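Local atomic coordinates of phosphoribosylaminoimidazole-succinocarboxamide synthase (Pyrococcus horikoshii, PDB entry 3U55), a protein that catalyses the ATP-dependent joining of L-aspartate to a carboxyaminoimidazole ribonucleotide, giving SAICAR in the de novo purine biosynthesis pathway. Residues A31-G36 with D211-D216; E81-Y86 with V187-I192; V95-L100 with R198-K203. All blocks are in the same frame, centred on the assembly; numbering follows the deposited sequence.

Contact 1 (A31-G36 with D211-D216); sequences ATAFDG and DVFRFD. With SO4 (sulfate ion), chain C.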
loop_
_atom_site.group_PDB
_atom_site.type_symbol
_atom_site.label_atom_id
_atom_site.label_comp_id
_atom_site.label_asym_id
_atom_site.label_seq_id
_atom_site.Cartn_x
_atom_site.Cartn_y
_atom_site.Cartn_z
ATOM N N ALA A 31 5.067 -12.215 -25.092
ATOM C CA ALA A 31 5.365 -12.139 -23.669
ATOM C C ALA A 31 6.141 -10.869 -23.351
ATOM O O ALA A 31 7.075 -10.501 -24.071
ATOM C CB ALA A 31 6.140 -13.377 -23.215
ATOM N N THR A 32 5.732 -10.192 -22.278
ATOM C CA THR A 32 6.413 -8.983 -21.813
ATOM C C THR A 32 6.756 -9.116 -20.340
ATOM O O THR A 32 6.025 -9.746 -19.581
ATOM C CB THR A 32 5.563 -7.697 -21.998
ATOM O OG1 THR A 32 4.266 -7.880 -21.418
ATOM C CG2 THR A 32 5.422 -7.333 -23.472
ATOM N N ALA A 33 7.875 -8.520 -19.939
ATOM C CA ALA A 33 8.283 -8.530 -18.543
ATOM C C ALA A 33 9.001 -7.240 -18.193
ATOM O O ALA A 33 9.392 -6.479 -19.081
ATOM C CB ALA A 33 9.168 -9.735 -18.244
ATOM N N PHE A 34 9.161 -7.008 -16.893
ATOM C CA PHE A 34 9.892 -5.859 -16.359
ATOM C C PHE A 34 9.473 -4.542 -17.013
ATOM O O PHE A 34 10.304 -3.812 -17.563
ATOM C CB PHE A 34 11.408 -6.076 -16.471
ATOM C CG PHE A 34 11.879 -7.401 -15.928
ATOM C CD1 PHE A 34 11.642 -7.755 -14.602
ATOM C CD2 PHE A 34 12.580 -8.287 -16.742
ATOM C CE1 PHE A 34 12.081 -8.975 -14.100
ATOM C CE2 PHE A 34 13.029 -9.508 -16.246
ATOM C CZ PHE A 34 12.780 -9.853 -14.923
ATOM N N ASP A 35 8.171 -4.269 -16.957
ATOM C CA ASP A 35 7.580 -3.029 -17.465
ATOM C C ASP A 35 7.899 -2.778 -18.946
ATOM O O ASP A 35 8.253 -1.661 -19.336
ATOM C CB ASP A 35 8.014 -1.837 -16.595
ATOM C CG ASP A 35 6.948 -0.762 -16.499
ATOM O OD1 ASP A 35 5.818 -1.079 -16.067
ATOM O OD2 ASP A 35 7.247 0.402 -16.843
ATOM N N GLY A 36 7.785 -3.828 -19.759
ATOM C CA GLY A 36 7.949 -3.713 -21.208
ATOM C C GLY A 36 9.360 -3.845 -21.755
ATOM O O GLY A 36 9.548 -3.939 -22.971
ATOM N N ASP A 211 7.795 -16.752 -14.552
ATOM C CA ASP A 211 9.133 -16.535 -13.964
ATOM C C ASP A 211 10.240 -17.266 -14.740
ATOM O O ASP A 211 11.410 -16.878 -14.683
ATOM C CB ASP A 211 9.176 -16.931 -12.483
ATOM C CG ASP A 211 8.667 -15.826 -11.554
ATOM O OD1 ASP A 211 8.556 -14.655 -11.980
ATOM O OD2 ASP A 211 8.403 -16.132 -10.376
ATOM N N VAL A 212 9.857 -18.317 -15.461
ATOM C CA VAL A 212 10.766 -19.047 -16.347
ATOM C C VAL A 212 11.260 -18.121 -17.466
ATOM O O VAL A 212 12.424 -18.185 -17.861
ATOM C CB VAL A 212 10.081 -20.320 -16.909
ATOM C CG1 VAL A 212 10.882 -20.942 -18.058
ATOM C CG2 VAL A 212 9.891 -21.337 -15.793
ATOM N N PHE A 213 10.370 -17.253 -17.949
ATOM C CA PHE A 213 10.721 -16.213 -18.918
ATOM C C PHE A 213 11.399 -15.013 -18.259
ATOM O O PHE A 213 12.414 -14.532 -18.761
ATOM C CB PHE A 213 9.482 -15.774 -19.707
ATOM C CG PHE A 213 9.661 -14.489 -20.477
ATOM C CD1 PHE A 213 10.593 -14.393 -21.513
ATOM C CD2 PHE A 213 8.885 -13.376 -20.174
ATOM C CE1 PHE A 213 10.750 -13.206 -22.224
ATOM C CE2 PHE A 213 9.030 -12.183 -20.884
ATOM C CZ PHE A 213 9.965 -12.099 -21.911
ATOM N N ARG A 214 10.844 -14.539 -17.141
ATOM C CA ARG A 214 11.417 -13.406 -16.402
ATOM C C ARG A 214 12.892 -13.628 -16.062
ATOM O O ARG A 214 13.715 -12.720 -16.221
ATOM C CB ARG A 214 10.634 -13.117 -15.112
ATOM C CG ARG A 214 9.297 -12.413 -15.305
ATOM C CD ARG A 214 8.730 -11.943 -13.968
ATOM N NE ARG A 214 7.346 -11.493 -14.100
ATOM C CZ ARG A 214 6.276 -12.193 -13.726
ATOM N NH1 ARG A 214 5.066 -11.684 -13.907
ATOM N NH2 ARG A 214 6.405 -13.395 -13.172
ATOM N N PHE A 215 13.223 -14.832 -15.600
ATOM C CA PHE A 215 14.572 -15.095 -15.093
ATOM C C PHE A 215 15.340 -16.198 -15.824
ATOM O O PHE A 215 16.312 -16.742 -15.289
ATOM C CB PHE A 215 14.518 -15.356 -13.583
ATOM C CG PHE A 215 13.880 -14.241 -12.805
ATOM C CD1 PHE A 215 14.511 -13.003 -12.692
ATOM C CD2 PHE A 215 12.640 -14.420 -12.198
ATOM C CE1 PHE A 215 13.917 -11.963 -11.980
ATOM C CE2 PHE A 215 12.040 -13.385 -11.485
ATOM C CZ PHE A 215 12.680 -12.155 -11.377
ATOM N N ASP A 216 14.911 -16.502 -17.049
ATOM C CA ASP A 216 15.552 -17.508 -17.907
ATOM C C ASP A 216 15.838 -18.817 -17.159
ATOM O O ASP A 216 16.978 -19.295 -17.115
ATOM C CB ASP A 216 16.828 -16.946 -18.557
ATOM C CG ASP A 216 16.574 -15.675 -19.361
ATOM O OD1 ASP A 216 15.441 -15.468 -19.853
ATOM O OD2 ASP A 216 17.520 -14.877 -19.505
HETATM S S SO4 C . 5.753 -8.286 -15.402
HETATM O O1 SO4 C . 5.584 -9.567 -16.078
HETATM O O2 SO4 C . 5.490 -7.211 -16.351
HETATM O O3 SO4 C . 4.807 -8.210 -14.292
HETATM O O4 SO4 C . 7.124 -8.178 -14.905
#
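Apolar packing joins the end of strand 30-33 to helix 211-214 through the ring of Phe213 and two alanines. Ala31 CB lies over one face of that ring, 4.2 Å from its centroid and 22° off the normal, which meets the geometry of a CH-pi contact. Ala33 CB approaches more obliquely and reaches Phe213 CE2 at 3.6 Å. CG of Phe213 is anti to its backbone N (chi1 166°).

The aromatic pair is an offset edge-to-face stack: the edge of Phe34 is turned to the face of Phe215, centroids 5.7 Å apart and planes at 61°. Phe34 CZ, at the ring edge, also sits 3.3 Å from Arg214 O.

In the fold, the contact sets the two-stranded sheet of 30-33 and 38-41 against a short helix near the C-terminal end of the SAICAR synthetase chain; Lys38 of the partner strand makes a cation-pi contact with Phe213.

No direct hydrogen bond links the segments; the polar contacts run through a sulfate ion, probably from the crystallisation liquor. Phe34 N donates to its O4 at 3.1 Å, while Arg214 NH1 donates to O1 at 3.1 Å and NE adds a longer bond to the same oxygen. Arg214 NH2 turns instead to Asp211 OD1 in a 2.8 Å salt bridge, meeting it from above the carboxylate plane.

Contact 2 (E81-Y86 with V187-I192); sequences EKLDMY and VLADEI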
loop_
_atom_site.group_PDB
_atom_site.type_symbol
_atom_site.label_atom_id
_atom_site.label_comp_id
_atom_site.label_asym_id
_atom_site.label_seq_id
_atom_site.Cartn_x
_atom_site.Cartn_y
_atom_site.Cartn_z
ATOM N N GLU A 81 -18.121 -11.627 -21.081
ATOM C CA GLU A 81 -19.114 -10.609 -20.762
ATOM C C GLU A 81 -18.457 -9.229 -20.703
ATOM O O GLU A 81 -17.372 -9.078 -20.132
ATOM C CB GLU A 81 -19.732 -10.958 -19.410
ATOM C CG GLU A 81 -20.878 -10.078 -18.962
ATOM C CD GLU A 81 -21.399 -10.471 -17.590
ATOM O OE1 GLU A 81 -20.775 -11.333 -16.931
ATOM O OE2 GLU A 81 -22.434 -9.916 -17.172
ATOM N N LYS A 82 -19.097 -8.228 -21.308
ATOM C CA LYS A 82 -18.663 -6.837 -21.154
ATOM C C LYS A 82 -18.963 -6.341 -19.738
ATOM O O LYS A 82 -20.051 -6.576 -19.208
ATOM C CB LYS A 82 -19.330 -5.918 -22.192
ATOM C CG LYS A 82 -18.761 -4.501 -22.219
ATOM C CD LYS A 82 -19.437 -3.606 -23.254
ATOM C CE LYS A 82 -18.710 -2.271 -23.347
ATOM N NZ LYS A 82 -19.377 -1.297 -24.259
ATOM N N LEU A 83 -17.985 -5.674 -19.130
ATOM C CA LEU A 83 -18.114 -5.158 -17.762
ATOM C C LEU A 83 -17.591 -3.737 -17.671
ATOM O O LEU A 83 -16.770 -3.320 -18.484
ATOM C CB LEU A 83 -17.318 -6.031 -16.784
ATOM C CG LEU A 83 -17.594 -7.535 -16.699
ATOM C CD1 LEU A 83 -16.473 -8.216 -15.919
ATOM C CD2 LEU A 83 -18.946 -7.833 -16.068
ATOM N N ASP A 84 -18.076 -2.995 -16.679
ATOM C CA ASP A 84 -17.447 -1.753 -16.267
ATOM C C ASP A 84 -16.283 -2.151 -15.366
ATOM O O ASP A 84 -16.486 -2.562 -14.221
ATOM C CB ASP A 84 -18.439 -0.862 -15.510
ATOM C CG ASP A 84 -19.453 -0.191 -16.433
ATOM O OD1 ASP A 84 -19.181 -0.061 -17.648
ATOM O OD2 ASP A 84 -20.524 0.212 -15.936
ATOM N N MET A 85 -15.072 -2.049 -15.901
ATOM C CA MET A 85 -13.893 -2.584 -15.227
ATOM C C MET A 85 -13.416 -1.703 -14.086
ATOM O O MET A 85 -13.387 -0.482 -14.204
ATOM C CB MET A 85 -12.754 -2.815 -16.230
ATOM C CG MET A 85 -12.995 -3.953 -17.230
ATOM S SD MET A 85 -13.162 -5.604 -16.499
ATOM C CE MET A 85 -11.502 -5.828 -15.836
ATOM N N TYR A 86 -13.036 -2.327 -12.974
ATOM C CA TYR A 86 -12.317 -1.609 -11.922
ATOM C C TYR A 86 -10.870 -1.413 -12.364
ATOM O O TYR A 86 -10.271 -2.335 -12.932
ATOM C CB TYR A 86 -12.327 -2.389 -10.606
ATOM C CG TYR A 86 -13.675 -2.472 -9.932
ATOM C CD1 TYR A 86 -14.189 -1.383 -9.226
ATOM C CD2 TYR A 86 -14.435 -3.639 -9.996
ATOM C CE1 TYR A 86 -15.426 -1.450 -8.600
ATOM C CE2 TYR A 86 -15.676 -3.719 -9.376
ATOM C CZ TYR A 86 -16.163 -2.627 -8.677
ATOM O OH TYR A 86 -17.392 -2.709 -8.054
ATOM N N VAL A 187 -17.752 -9.075 -10.827
ATOM C CA VAL A 187 -17.470 -10.211 -11.695
ATOM C C VAL A 187 -15.966 -10.323 -11.976
ATOM O O VAL A 187 -15.319 -9.335 -12.325
ATOM C CB VAL A 187 -18.248 -10.064 -13.030
ATOM C CG1 VAL A 187 -17.946 -11.212 -13.976
ATOM C CG2 VAL A 187 -19.760 -9.969 -12.762
ATOM N N LEU A 188 -15.434 -11.531 -11.813
ATOM C CA LEU A 188 -14.030 -11.824 -12.104
ATOM C C LEU A 188 -13.781 -11.769 -13.610
ATOM O O LEU A 188 -14.504 -12.405 -14.390
ATOM C CB LEU A 188 -13.654 -13.202 -11.554
ATOM C CG LEU A 188 -12.193 -13.606 -11.724
ATOM C CD1 LEU A 188 -11.309 -12.585 -11.038
ATOM C CD2 LEU A 188 -11.944 -15.003 -11.174
ATOM N N ALA A 189 -12.765 -11.011 -14.013
ATOM C CA ALA A 189 -12.474 -10.784 -15.433
ATOM C C ALA A 189 -11.054 -11.211 -15.813
ATOM O O ALA A 189 -10.491 -12.111 -15.184
ATOM C CB ALA A 189 -12.728 -9.317 -15.792
ATOM N N ASP A 190 -10.494 -10.579 -16.849
ATOM C CA ASP A 190 -9.135 -10.864 -17.331
ATOM C C ASP A 190 -8.907 -12.372 -17.554
ATOM O O ASP A 190 -9.766 -13.051 -18.136
ATOM C CB ASP A 190 -8.066 -10.230 -16.408
ATOM C CG ASP A 190 -6.700 -10.111 -17.080
ATOM O OD1 ASP A 190 -5.716 -10.669 -16.547
ATOM O OD2 ASP A 190 -6.609 -9.474 -18.150
ATOM N N GLU A 191 -7.766 -12.885 -17.091
ATOM C CA GLU A 191 -7.362 -14.270 -17.347
ATOM C C GLU A 191 -6.865 -14.940 -16.072
ATOM O O GLU A 191 -6.578 -14.266 -15.076
ATOM C CB GLU A 191 -6.248 -14.312 -18.413
ATOM C CG GLU A 191 -4.900 -13.778 -17.920
ATOM C CD GLU A 191 -3.786 -13.859 -18.958
ATOM O OE1 GLU A 191 -3.294 -14.971 -19.249
ATOM O OE2 GLU A 191 -3.386 -12.796 -19.467
ATOM N N ILE A 192 -6.761 -16.266 -16.111
ATOM C CA ILE A 192 -6.091 -17.024 -15.053
ATOM C C ILE A 192 -5.202 -18.043 -15.751
ATOM O O ILE A 192 -5.698 -19.003 -16.345
ATOM C CB ILE A 192 -7.080 -17.739 -14.090
ATOM C CG1 ILE A 192 -8.063 -16.746 -13.461
ATOM C CG2 ILE A 192 -6.314 -18.490 -12.993
ATOM C CD1 ILE A 192 -9.164 -17.401 -12.646
#
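Leu83 meets Val187 and Ala189 with the two methyls at its tip, and its side chain can be followed outward atom by atom. CB points at segment 187-192 but has no atom of it within 4.2 Å. CG, placed anti to the carbonyl carbon (chi1 -56°), carries the branch across the gap. From there CD2 comes to 3.8 Å from Val187 CB and touches Val187 CG2 as well. CD1 takes the other side of the branch, approaching Val187 CB and CG1 and also lying 3.9 Å from Ala189 CB. The leucine therefore straddles the valine, and the two side chains cross at about a right angle.

Segment 81-86 leads from strand 77-81 of the four-stranded sheet into strand 84-93 of the large antiparallel sheet, and the contact sits beside the end of strand 186-188. Strands 84-93 and 186-188 both pair with strand 169-180, as the backbone hydrogen bonds of Asp84 with Lys180 and of Val187 with Gly179 indicate. No hydrogen bond joins the two segments directly. Their nearest CA atoms, those of Leu83 and Val187, are 7.9 Å apart, a separation that leaves side chains to make the contact.

Met85 reaches the same alanine by folding back. Its chain is bent at chi2 (-63°) and at chi3 (-66°), which brings both SD and CE beside Ala189 CB; CE is the nearer, at 3.7 Å. At the other end, the extended side chain of Glu81 crosses Val187 at about a right angle, and OE1 stands 4.1 Å from Val187 CG1. Beyond the alanine, Asp190 and Glu191 each form a salt bridge with Lys13, while Ala189 also packs on His68.

Contact 3 (V95-L100 with R198-K203); sequences VVAGSL and RFWDAK. With SO4 (sulfate ion), chain B.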
loop_
_atom_site.group_PDB
_atom_site.type_symbol
_atom_site.label_atom_id
_atom_site.label_comp_id
_atom_site.label_asym_id
_atom_site.label_seq_id
_atom_site.Cartn_x
_atom_site.Cartn_y
_atom_site.Cartn_z
ATOM N N VAL A 95 2.697 -17.684 -0.660
ATOM C CA VAL A 95 4.119 -17.933 -0.463
ATOM C C VAL A 95 4.859 -16.677 -0.903
ATOM O O VAL A 95 4.452 -16.029 -1.877
ATOM C CB VAL A 95 4.576 -19.152 -1.297
ATOM C CG1 VAL A 95 6.082 -19.362 -1.204
ATOM C CG2 VAL A 95 3.828 -20.408 -0.866
ATOM N N VAL A 96 5.924 -16.314 -0.186
ATOM C CA VAL A 96 6.694 -15.106 -0.526
ATOM C C VAL A 96 7.464 -15.288 -1.841
ATOM O O VAL A 96 8.222 -16.249 -2.021
ATOM C CB VAL A 96 7.647 -14.662 0.621
ATOM C CG1 VAL A 96 8.530 -13.517 0.184
ATOM C CG2 VAL A 96 6.849 -14.255 1.866
ATOM N N ALA A 97 7.236 -14.354 -2.762
ATOM C CA ALA A 97 7.895 -14.335 -4.064
ATOM C C ALA A 97 7.715 -12.946 -4.658
ATOM O O ALA A 97 6.931 -12.148 -4.144
ATOM C CB ALA A 97 7.286 -15.396 -4.986
ATOM N N GLY A 98 8.452 -12.659 -5.730
ATOM C CA GLY A 98 8.290 -11.416 -6.481
ATOM C C GLY A 98 8.462 -10.148 -5.669
ATOM O O GLY A 98 9.373 -10.051 -4.839
ATOM N N SER A 99 7.568 -9.184 -5.899
ATOM C CA SER A 99 7.674 -7.845 -5.297
ATOM C C SER A 99 7.513 -7.835 -3.775
ATOM O O SER A 99 7.943 -6.895 -3.111
ATOM C CB SER A 99 6.673 -6.867 -5.942
ATOM O OG SER A 99 5.363 -7.036 -5.423
ATOM N N LEU A 100 6.899 -8.879 -3.222
ATOM C CA LEU A 100 6.693 -8.947 -1.775
ATOM C C LEU A 100 8.016 -8.929 -1.006
ATOM O O LEU A 100 8.084 -8.401 0.106
ATOM C CB LEU A 100 5.848 -10.165 -1.385
ATOM C CG LEU A 100 5.415 -10.270 0.088
ATOM C CD1 LEU A 100 4.652 -9.030 0.560
ATOM C CD2 LEU A 100 4.593 -11.532 0.317
ATOM N N ARG A 198 1.833 -17.469 -10.034
ATOM C CA ARG A 198 3.044 -18.241 -9.781
ATOM C C ARG A 198 2.670 -19.654 -9.357
ATOM O O ARG A 198 1.910 -19.853 -8.401
ATOM C CB ARG A 198 3.962 -17.556 -8.765
ATOM C CG ARG A 198 4.737 -16.402 -9.361
ATOM C CD ARG A 198 5.714 -15.789 -8.369
ATOM N NE ARG A 198 6.462 -14.695 -8.995
ATOM C CZ ARG A 198 6.069 -13.421 -9.001
ATOM N NH1 ARG A 198 4.946 -13.058 -8.395
ATOM N NH2 ARG A 198 6.809 -12.499 -9.600
ATOM N N PHE A 199 3.181 -20.625 -10.116
ATOM C CA PHE A 199 2.942 -22.050 -9.897
ATOM C C PHE A 199 4.285 -22.742 -9.664
ATOM O O PHE A 199 5.161 -22.665 -10.517
ATOM C CB PHE A 199 2.332 -22.702 -11.148
ATOM C CG PHE A 199 0.963 -22.197 -11.548
ATOM C CD1 PHE A 199 -0.066 -22.039 -10.619
ATOM C CD2 PHE A 199 0.687 -21.959 -12.892
ATOM C CE1 PHE A 199 -1.335 -21.618 -11.023
ATOM C CE2 PHE A 199 -0.582 -21.534 -13.307
ATOM C CZ PHE A 199 -1.592 -21.364 -12.373
ATOM N N TRP A 200 4.448 -23.418 -8.525
ATOM C CA TRP A 200 5.671 -24.190 -8.250
ATOM C C TRP A 200 5.354 -25.679 -8.165
ATOM O O TRP A 200 4.326 -26.068 -7.610
ATOM C CB TRP A 200 6.313 -23.753 -6.928
ATOM C CG TRP A 200 6.948 -22.392 -6.920
ATOM C CD1 TRP A 200 7.000 -21.488 -7.950
ATOM C CD2 TRP A 200 7.593 -21.761 -5.804
ATOM N NE1 TRP A 200 7.647 -20.347 -7.546
ATOM C CE2 TRP A 200 8.024 -20.486 -6.236
ATOM C CE3 TRP A 200 7.847 -22.150 -4.482
ATOM C CZ2 TRP A 200 8.694 -19.596 -5.394
ATOM C CZ3 TRP A 200 8.523 -21.264 -3.643
ATOM C CH2 TRP A 200 8.936 -20.003 -4.104
ATOM N N ASP A 201 6.238 -26.520 -8.701
ATOM C CA ASP A 201 6.083 -27.962 -8.506
ATOM C C ASP A 201 6.166 -28.269 -7.009
ATOM O O ASP A 201 7.037 -27.746 -6.323
ATOM C CB ASP A 201 7.153 -28.750 -9.265
ATOM C CG ASP A 201 7.110 -30.235 -8.944
ATOM O OD1 ASP A 201 6.111 -30.887 -9.288
ATOM O OD2 ASP A 201 8.061 -30.741 -8.326
ATOM N N ALA A 202 5.255 -29.101 -6.506
ATOM C CA ALA A 202 5.210 -29.403 -5.068
ATOM C C ALA A 202 6.451 -30.153 -4.591
ATOM O O ALA A 202 6.932 -29.926 -3.481
ATOM C CB ALA A 202 3.946 -30.179 -4.708
ATOM N N LYS A 203 6.964 -31.039 -5.438
ATOM C CA LYS A 203 8.152 -31.821 -5.105
ATOM C C LYS A 203 9.436 -30.978 -5.162
ATOM O O LYS A 203 10.184 -30.920 -4.188
ATOM C CB LYS A 203 8.254 -33.046 -6.021
ATOM C CG LYS A 203 9.228 -34.105 -5.534
HETATM S S SO4 B . 4.872 -9.293 -8.423
HETATM O O1 SO4 B . 5.282 -10.088 -7.279
HETATM O O2 SO4 B . 4.502 -10.157 -9.538
HETATM O O3 SO4 B . 3.741 -8.461 -8.012
HETATM O O4 SO4 B . 5.980 -8.448 -8.849
#
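The guanidinium of Arg198 receives Gly98 CA over one face, 3.6 Å above the plane and offset toward its rim, while a bound sulfate lies in plane at its edge. Ala97 CB approaches this group obliquely and packs 3.8 Å from Arg198 CD. The indole of Trp200 is likewise met obliquely: Val95 CG1 comes to 3.9 Å from CZ3, with Ala97 CB more distant, 4.4 Å from CZ2.

The Arg198 chain is extended from CG to NE, and the guanidinium reaches from strand 197-201 to the loop between strands 84-93 and 111-121. There NH1 donates to sulfate O2 at 3.1 Å and to O1, and NH2 adds a longer bond to O2. Ser99 N grips O1 at 2.8 Å with a nearly straight bond of 164°. Gly98 has a positive phi (57°), and a CB there would clash with both Arg198 NH2 and the sulfate.

Salt bridges from Arg198 NE to Asp211 and from NH1 to Asp173 give the guanidinium carboxylate partners besides the sulfate, and Arg93 also binds the sulfate. Such a cluster of donors around an anion suggests a site suited to a negatively charged group, possibly a phosphate.

Overall arrangement
Contact 3 is largely buried, whereas contacts 1 and 2 are partly buried and include exposed residues. Contacts 2 and 3 reach the same large antiparallel sheet through successive strands, 186-188 and 197-201, yet lie about 25 Å apart between centres, on opposite sides of the chain's centre. Contact 2 is essentially apolar; contacts 1 and 3 combine apolar packing with arginines that bind sulfates. These two touch through Asp211, which pairs with Arg214 in one and Arg198 in the other. Asp211 thus bridges both arginines, whose NH2 atoms approach to 3.7 Å, and probably offsets their like charges.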